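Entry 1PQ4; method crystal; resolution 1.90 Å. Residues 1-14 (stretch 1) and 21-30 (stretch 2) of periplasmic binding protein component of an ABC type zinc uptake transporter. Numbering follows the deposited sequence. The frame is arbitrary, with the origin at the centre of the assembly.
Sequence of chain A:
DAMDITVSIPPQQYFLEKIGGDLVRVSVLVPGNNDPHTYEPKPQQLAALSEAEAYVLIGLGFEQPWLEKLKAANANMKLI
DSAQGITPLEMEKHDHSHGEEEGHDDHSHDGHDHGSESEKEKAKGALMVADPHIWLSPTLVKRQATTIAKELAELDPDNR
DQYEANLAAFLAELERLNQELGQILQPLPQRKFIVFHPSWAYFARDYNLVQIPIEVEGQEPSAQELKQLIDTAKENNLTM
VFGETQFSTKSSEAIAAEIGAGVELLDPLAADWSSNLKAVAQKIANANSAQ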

ATOM      1  N   ASP A   1     -25.037   5.085 -15.608  1.00 46.22           N
ATOM      2  CA  ASP A   1     -24.733   6.450 -15.097  1.00 47.18           C
ATOM      3  C   ASP A   1     -23.330   6.533 -14.503  1.00 42.11           C
ATOM      4  O   ASP A   1     -22.551   7.380 -14.930  1.00 45.81           O
ATOM      5  CB  ASP A   1     -25.776   6.918 -14.055  1.00 54.88           C
ATOM      6  CG  ASP A   1     -26.068   5.870 -12.968  1.00 65.70           C
ATOM      7  OD1 ASP A   1     -26.694   4.830 -13.284  1.00 72.17           O
ATOM      8  OD2 ASP A   1     -25.688   6.086 -11.791  1.00 65.52           O
ATOM      9  N   ALA A   2     -22.991   5.656 -13.555  1.00 31.07           N
ATOM     10  CA  ALA A   2     -21.662   5.708 -12.939  1.00 28.70           C
ATOM     11  C   ALA A   2     -20.497   5.474 -13.919  1.00 27.96           C
ATOM     12  O   ALA A   2     -20.626   4.747 -14.897  1.00 24.86           O
ATOM     13  CB  ALA A   2     -21.563   4.697 -11.802  1.00 23.59           C
ATOM     14  N   MET A   3     -19.344   6.068 -13.618  1.00 20.35           N
ATOM     15  CA  MET A   3     -18.171   5.879 -14.441  1.00 21.09           C
ATOM     16  C   MET A   3     -17.478   4.562 -14.015  1.00 20.83           C
ATOM     17  O   MET A   3     -17.261   4.329 -12.835  1.00 18.35           O
ATOM     18  CB  MET A   3     -17.233   7.039 -14.184  1.00 21.07           C
ATOM     19  CG  MET A   3     -15.991   7.189 -14.987  1.00 39.09           C
ATOM     20  SD  MET A   3     -15.702   9.031 -15.116  1.00 40.18           S
ATOM     21  CE  MET A   3     -17.126   9.436 -16.044  1.00 40.79           C
ATOM     22  N   ASP A   4     -17.141   3.715 -14.979  1.00 17.63           N
ATOM     23  CA  ASP A   4     -16.405   2.474 -14.703  1.00 18.01           C
ATOM     24  C   ASP A   4     -14.934   2.810 -14.629  1.00 15.49           C
ATOM     25  O   ASP A   4     -14.355   3.307 -15.594  1.00 17.94           O
ATOM     26  CB  ASP A   4     -16.606   1.464 -15.818  1.00 20.68           C
ATOM     27  CG  ASP A   4     -17.939   0.771 -15.709  1.00 30.15           C
ATOM     28  OD1 ASP A   4     -18.175   0.180 -14.646  1.00 33.85           O
ATOM     29  OD2 ASP A   4     -18.741   0.831 -16.651  1.00 30.55           O
ATOM     30  N   ILE A   5     -14.333   2.484 -13.490  1.00 16.86           N
ATOM     31  CA  ILE A   5     -12.928   2.783 -13.231  1.00 17.37           C
ATOM     32  C   ILE A   5     -12.285   1.542 -12.683  1.00 17.95           C
ATOM     33  O   ILE A   5     -12.865   0.844 -11.848  1.00 21.05           O
ATOM     34  CB  ILE A   5     -12.806   3.923 -12.154  1.00 19.50           C
ATOM     35  CG1 ILE A   5     -13.501   5.179 -12.691  1.00 23.95           C
ATOM     36  CG2 ILE A   5     -11.316   4.241 -11.808  1.00 19.07           C
ATOM     37  CD1 ILE A   5     -13.620   6.339 -11.706  1.00 28.05           C
ATOM     38  N   THR A   6     -11.087   1.265 -13.157  1.00 15.29           N
ATOM     39  CA  THR A   6     -10.347   0.127 -12.684  1.00 14.92           C
ATOM     40  C   THR A   6      -9.145   0.648 -11.948  1.00 12.48           C
ATOM     41  O   THR A   6      -8.484   1.662 -12.344  1.00 13.22           O
ATOM     42  CB  THR A   6      -9.915  -0.784 -13.876  1.00 18.82           C
ATOM     43  OG1 THR A   6     -11.084  -1.344 -14.493  1.00 15.04           O
ATOM     44  CG2 THR A   6      -9.071  -1.935 -13.374  1.00 21.63           C
ATOM     45  N   VAL A   7      -8.836  -0.009 -10.838  1.00 10.89           N
ATOM     46  CA  VAL A   7      -7.647   0.386 -10.107  1.00 10.74           C
ATOM     47  C   VAL A   7      -6.752  -0.849  -9.964  1.00 13.78           C
ATOM     48  O   VAL A   7      -7.210  -1.974 -10.161  1.00 16.99           O
ATOM     49  CB  VAL A   7      -7.978   0.933  -8.702  1.00 13.59           C
ATOM     50  CG1 VAL A   7      -8.950   2.134  -8.836  1.00 14.59           C
ATOM     51  CG2 VAL A   7      -8.596  -0.192  -7.852  1.00 10.74           C
ATOM     52  N   SER A   8      -5.497  -0.629  -9.616  1.00 14.24           N
ATOM     53  CA  SER A   8      -4.561  -1.740  -9.479  1.00 13.07           C
ATOM     54  C   SER A   8      -4.750  -2.606  -8.243  1.00 15.65           C
ATOM     55  O   SER A   8      -4.821  -3.816  -8.352  1.00 14.10           O
ATOM     56  CB  SER A   8      -3.124  -1.219  -9.487  1.00 15.71           C
ATOM     57  OG  SER A   8      -2.769  -0.740 -10.778  1.00 16.58           O
ATOM     58  N   ILE A   9      -4.907  -1.986  -7.072  1.00 11.45           N
ATOM     59  CA  ILE A   9      -4.965  -2.803  -5.843  1.00 12.27           C
ATOM     60  C   ILE A   9      -6.125  -2.429  -4.962  1.00 15.02           C
ATOM     61  O   ILE A   9      -6.654  -1.317  -5.059  1.00 15.49           O
ATOM     62  CB  ILE A   9      -3.620  -2.703  -5.076  1.00 12.95           C
ATOM     63  CG1 ILE A   9      -3.241  -1.222  -4.878  1.00 14.32           C
ATOM     64  CG2 ILE A   9      -2.521  -3.387  -5.862  1.00 11.71           C
ATOM     65  CD1 ILE A   9      -2.188  -0.971  -3.801  1.00 28.05           C
ATOM     66  N   PRO A  10      -6.554  -3.363  -4.079  1.00 14.43           N
ATOM     67  CA  PRO A  10      -7.694  -3.119  -3.192  1.00 14.43           C
ATOM     68  C   PRO A  10      -7.729  -1.794  -2.430  1.00 10.07           C
ATOM     69  O   PRO A  10      -8.776  -1.152  -2.397  1.00 14.44           O
ATOM     70  CB  PRO A  10      -7.706  -4.377  -2.229  1.00 12.60           C
ATOM     71  CG  PRO A  10      -7.044  -5.475  -3.162  1.00 12.46           C
ATOM     72  CD  PRO A  10      -5.944  -4.688  -3.859  1.00 12.34           C
ATOM     73  N   PRO A  11      -6.604  -1.371  -1.821  1.00 10.73           N
ATOM     74  CA  PRO A  11      -6.658  -0.091  -1.084  1.00 13.94           C
ATOM     75  C   PRO A  11      -7.147   1.072  -1.973  1.00 15.92           C
ATOM     76  O   PRO A  11      -7.780   2.010  -1.502  1.00 13.93           O
ATOM     77  CB  PRO A  11      -5.211   0.127  -0.663  1.00 16.49           C
ATOM     78  CG  PRO A  11      -4.642  -1.235  -0.609  1.00 16.33           C
ATOM     79  CD  PRO A  11      -5.273  -1.994  -1.700  1.00 11.71           C
ATOM     80  N   GLN A  12      -6.825   1.012  -3.263  1.00 13.88           N
ATOM     81  CA  GLN A  12      -7.250   2.092  -4.153  1.00 12.78           C
ATOM     82  C   GLN A  12      -8.745   2.109  -4.317  1.00 13.98           C
ATOM     83  O   GLN A  12      -9.323   3.133  -4.651  1.00 13.57           O
ATOM     84  CB  GLN A  12      -6.590   1.943  -5.520  1.00  9.30           C
ATOM     85  CG  GLN A  12      -5.142   2.293  -5.495  1.00  9.85           C
ATOM     86  CD  GLN A  12      -4.546   2.084  -6.872  1.00 18.36           C
ATOM     87  OE1 GLN A  12      -4.540   0.948  -7.368  1.00 15.85           O
ATOM     88  NE2 GLN A  12      -4.061   3.176  -7.500  1.00 13.33           N
ATOM     89  N   GLN A  13      -9.408   0.985  -4.059  1.00 11.61           N
ATOM     90  CA  GLN A  13     -10.846   0.999  -4.219  1.00 12.56           C
ATOM     91  C   GLN A  13     -11.410   1.837  -3.072  1.00 12.35           C
ATOM     92  O   GLN A  13     -12.446   2.477  -3.209  1.00 14.95           O
ATOM     93  CB  GLN A  13     -11.378  -0.447  -4.138  1.00 16.64           C
ATOM     94  CG  GLN A  13     -12.870  -0.560  -4.211  1.00 13.90           C
ATOM     95  CD  GLN A  13     -13.524  -0.629  -2.855  1.00 20.78           C
ATOM     96  OE1 GLN A  13     -14.715  -0.351  -2.714  1.00 28.16           O
ATOM     97  NE2 GLN A  13     -12.769  -1.001  -1.858  1.00 13.84           N
ATOM     98  N   TYR A  14     -10.749   1.757  -1.917  1.00 12.08           N
ATOM     99  CA  TYR A  14     -11.175   2.533  -0.756  1.00 13.58           C
ATOM    100  C   TYR A  14     -11.069   4.059  -1.110  1.00 15.44           C
ATOM    101  O   TYR A  14     -11.975   4.846  -0.837  1.00 13.09           O
ATOM    102  CB  TYR A  14     -10.257   2.214   0.422  1.00 15.61           C
ATOM    103  CG  TYR A  14     -10.603   2.938   1.710  1.00 16.15           C
ATOM    104  CD1 TYR A  14     -11.548   2.406   2.602  1.00 21.39           C
ATOM    105  CD2 TYR A  14     -10.007   4.159   2.027  1.00 10.73           C
ATOM    106  CE1 TYR A  14     -11.885   3.069   3.766  1.00 20.59           C
ATOM    107  CE2 TYR A  14     -10.352   4.864   3.204  1.00 14.39           C
ATOM    108  CZ  TYR A  14     -11.295   4.288   4.058  1.00 23.24           C
ATOM    109  OH  TYR A  14     -11.678   4.922   5.195  1.00 23.22           O
ATOM    110  N   GLY A  21     -17.757   7.887  -4.534  1.00 18.94           N
ATOM    111  CA  GLY A  21     -19.045   7.420  -4.036  1.00 19.74           C
ATOM    112  C   GLY A  21     -19.828   6.753  -5.161  1.00 22.62           C
ATOM    113  O   GLY A  21     -19.260   6.006  -5.931  1.00 17.66           O
ATOM    114  N   ASP A  22     -21.125   7.041  -5.260  1.00 20.10           N
ATOM    115  CA  ASP A  22     -21.989   6.438  -6.271  1.00 21.87           C
ATOM    116  C   ASP A  22     -21.720   6.875  -7.698  1.00 20.00           C
ATOM    117  O   ASP A  22     -22.304   6.324  -8.632  1.00 18.66           O
ATOM    118  CB  ASP A  22     -23.464   6.737  -5.967  1.00 30.82           C
ATOM    119  CG  ASP A  22     -23.946   6.046  -4.740  1.00 41.13           C
ATOM    120  OD1 ASP A  22     -23.321   5.030  -4.348  1.00 37.06           O
ATOM    121  OD2 ASP A  22     -24.962   6.519  -4.173  1.00 50.36           O
ATOM    122  N   LEU A  23     -20.881   7.888  -7.887  1.00 16.76           N
ATOM    123  CA  LEU A  23     -20.563   8.336  -9.243  1.00 19.34           C
ATOM    124  C   LEU A  23     -19.578   7.430  -9.978  1.00 16.72           C
ATOM    125  O   LEU A  23     -19.338   7.626 -11.158  1.00 17.83           O
ATOM    126  CB  LEU A  23     -19.964   9.742  -9.200  1.00 16.06           C
ATOM    127  CG  LEU A  23     -20.960  10.701  -8.522  1.00 23.38           C
ATOM    128  CD1 LEU A  23     -20.302  12.047  -8.283  1.00 23.91           C
ATOM    129  CD2 LEU A  23     -22.181  10.854  -9.451  1.00 25.88           C
ATOM    130  N   VAL A  24     -18.962   6.489  -9.265  1.00 15.94           N
ATOM    131  CA  VAL A  24     -18.003   5.583  -9.893  1.00 15.02           C
ATOM    132  C   VAL A  24     -18.350   4.128  -9.503  1.00 17.00           C
ATOM    133  O   VAL A  24     -19.018   3.870  -8.511  1.00 14.17           O
ATOM    134  CB  VAL A  24     -16.513   5.880  -9.448  1.00 16.64           C
ATOM    135  CG1 VAL A  24     -16.093   7.361  -9.852  1.00 19.12           C
ATOM    136  CG2 VAL A  24     -16.340   5.708  -7.945  1.00 14.08           C
ATOM    137  N   ARG A  25     -17.900   3.192 -10.319  1.00 14.21           N
ATOM    138  CA  ARG A  25     -18.122   1.774 -10.064  1.00 12.60           C
ATOM    139  C   ARG A  25     -16.713   1.233 -10.244  1.00 14.25           C
ATOM    140  O   ARG A  25     -16.114   1.340 -11.319  1.00 16.72           O
ATOM    141  CB  ARG A  25     -19.060   1.201 -11.104  1.00 14.30           C
ATOM    142  CG  ARG A  25     -19.223  -0.300 -11.040  1.00 17.89           C
ATOM    143  CD  ARG A  25     -20.234  -0.659 -12.127  1.00 22.53           C
ATOM    144  NE  ARG A  25     -21.448   0.112 -11.917  1.00 39.77           N
ATOM    145  CZ  ARG A  25     -22.012   0.911 -12.818  1.00 33.03           C
ATOM    146  NH1 ARG A  25     -21.481   1.073 -14.030  1.00 38.06           N
ATOM    147  NH2 ARG A  25     -23.125   1.538 -12.486  1.00 45.36           N
ATOM    148  N   VAL A  26     -16.171   0.703  -9.167  1.00 15.74           N
ATOM    149  CA  VAL A  26     -14.779   0.286  -9.148  1.00 13.81           C
ATOM    150  C   VAL A  26     -14.505  -1.176  -9.356  1.00 16.70           C
ATOM    151  O   VAL A  26     -15.139  -2.029  -8.709  1.00 13.60           O
ATOM    152  CB  VAL A  26     -14.145   0.664  -7.789  1.00 18.98           C
ATOM    153  CG1 VAL A  26     -12.664   0.246  -7.770  1.00 16.39           C
ATOM    154  CG2 VAL A  26     -14.308   2.156  -7.524  1.00 18.01           C
ATOM    155  N   SER A  27     -13.533  -1.453 -10.219  1.00 14.19           N
ATOM    156  CA  SER A  27     -13.076  -2.835 -10.463  1.00 16.75           C
ATOM    157  C   SER A  27     -11.616  -2.842  -9.984  1.00 16.41           C
ATOM    158  O   SER A  27     -10.962  -1.796  -9.995  1.00 18.80           O
ATOM    159  CB  SER A  27     -13.130  -3.205 -11.949  1.00 14.25           C
ATOM    160  OG  SER A  27     -14.474  -3.428 -12.374  1.00 16.13           O
ATOM    161  N   VAL A  28     -11.108  -4.001  -9.570  1.00 15.52           N
ATOM    162  CA  VAL A  28      -9.724  -4.089  -9.063  1.00 16.07           C
ATOM    163  C   VAL A  28      -8.968  -5.200  -9.797  1.00 17.25           C
ATOM    164  O   VAL A  28      -9.475  -6.302  -9.969  1.00 16.74           O
ATOM    165  CB  VAL A  28      -9.725  -4.394  -7.548  1.00 14.47           C
ATOM    166  CG1 VAL A  28      -8.263  -4.541  -6.998  1.00 17.23           C
ATOM    167  CG2 VAL A  28     -10.466  -3.232  -6.815  1.00 11.93           C
ATOM    168  N   LEU A  29      -7.733  -4.902 -10.205  1.00 17.01           N
ATOM    169  CA  LEU A  29      -6.933  -5.849 -10.971  1.00 18.13           C
ATOM    170  C   LEU A  29      -6.275  -6.945 -10.132  1.00 18.05           C
ATOM    171  O   LEU A  29      -6.375  -8.136 -10.465  1.00 16.96           O
ATOM    172  CB  LEU A  29      -5.832  -5.094 -11.713  1.00 19.77           C
ATOM    173  CG  LEU A  29      -5.265  -5.699 -13.009  1.00 23.67           C
ATOM    174  CD1 LEU A  29      -3.850  -5.092 -13.264  1.00 19.70           C
ATOM    175  CD2 LEU A  29      -5.132  -7.175 -12.874  1.00 41.70           C
ATOM    176  N   VAL A  30      -5.572  -6.539  -9.078  1.00 14.02           N
ATOM    177  CA  VAL A  30      -4.854  -7.479  -8.216  1.00 12.23           C
ATOM    178  C   VAL A  30      -5.634  -8.005  -7.004  1.00 15.07           C
ATOM    179  O   VAL A  30      -6.052  -7.222  -6.136  1.00 15.00           O
ATOM    180  CB  VAL A  30      -3.535  -6.830  -7.682  1.00 16.15           C
ATOM    181  CG1 VAL A  30      -2.718  -7.854  -6.799  1.00 17.08           C
ATOM    182  CG2 VAL A  30      -2.697  -6.287  -8.870  1.00 18.27           C
TER
HETATM  183  O   HOH W   1     -23.647   2.868 -15.621  1.00 44.14           O

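Residues 3-7 and 24-28 form two neighbouring strands of a parallel sheet. Their axes approach to 4.6 Å, and their directions differ by 30°, the usual twist of such a pair. The register runs in step, from Met3 beside Val24 to Val7 beside Val28.

The backbone bonds follow the parallel pattern, in which alternate residues of one strand bond to the residues flanking their partner on the other. Met3 N donates to Leu23 O at 2.9 Å, and Arg25 N donates to Met3 O at 2.8 Å. Ile5 repeats the motif: its N reaches Arg25 O at 3.0 Å, and its O accepts from Ser27 N at 2.9 Å. Val7 does the same, with Val7 N to Ser27 O at 2.9 Å and Leu29 N to Val7 O at 3.0 Å. Thus Met3, Ile5 and Val7 have both backbone polar groups satisfied by stretch 2. The ladder runs past the strands, where Val30 N donates to Ser8 O at 2.9 Å. Several CA-H groups also lean on these carbonyls, as Val26 CA does on Ile5 O at 3.4 Å.

Ser8 and Ile9 turn the chain from strand to helix. Gln12 reaches back to this turn: Ile9 N donates to Gln12 OE1 at 3.0 Å, and Ser8 N makes a weak bond to the same oxygen at 2.9 Å. The position of that oxygen is less certain, because it lies too close to an atom elsewhere in the model. Ser8 OG and Gln12 NE2 find partners elsewhere in the structure.

One face of the strand pair carries Met3, Ile5, Val7, Val24, Val26 and Val28. Its contacts are largely apolar. Ile5 CD1 lies 3.3 Å from Val24 CG1, a tight contact, and Val7 CG2 lies 3.7 Å from Val28 CG2. The helix covers part of this face: Gln13 CG packs against Val26 CG1 at 3.7 Å through the aliphatic part of its side chain. Pro10 CD adds a contact to Val28 CG1 at 3.9 Å.

The other face carries Asp4, Thr6, Arg25 and Ser27. Asp4 OD1 and Arg25 NH1 form a salt bridge at 3.5 Å, whose hydrogen bond is weak. The carboxylate oxygen sits at the edge of the guanidinium, near its plane, while Ala2 CB covers one face of the group, 3.6 Å from Arg25 NH2. Water 1 accepts from Arg25 NH1 at 3.2 Å and from Asp1 N at 2.6 Å, linking the chain start to the arginine.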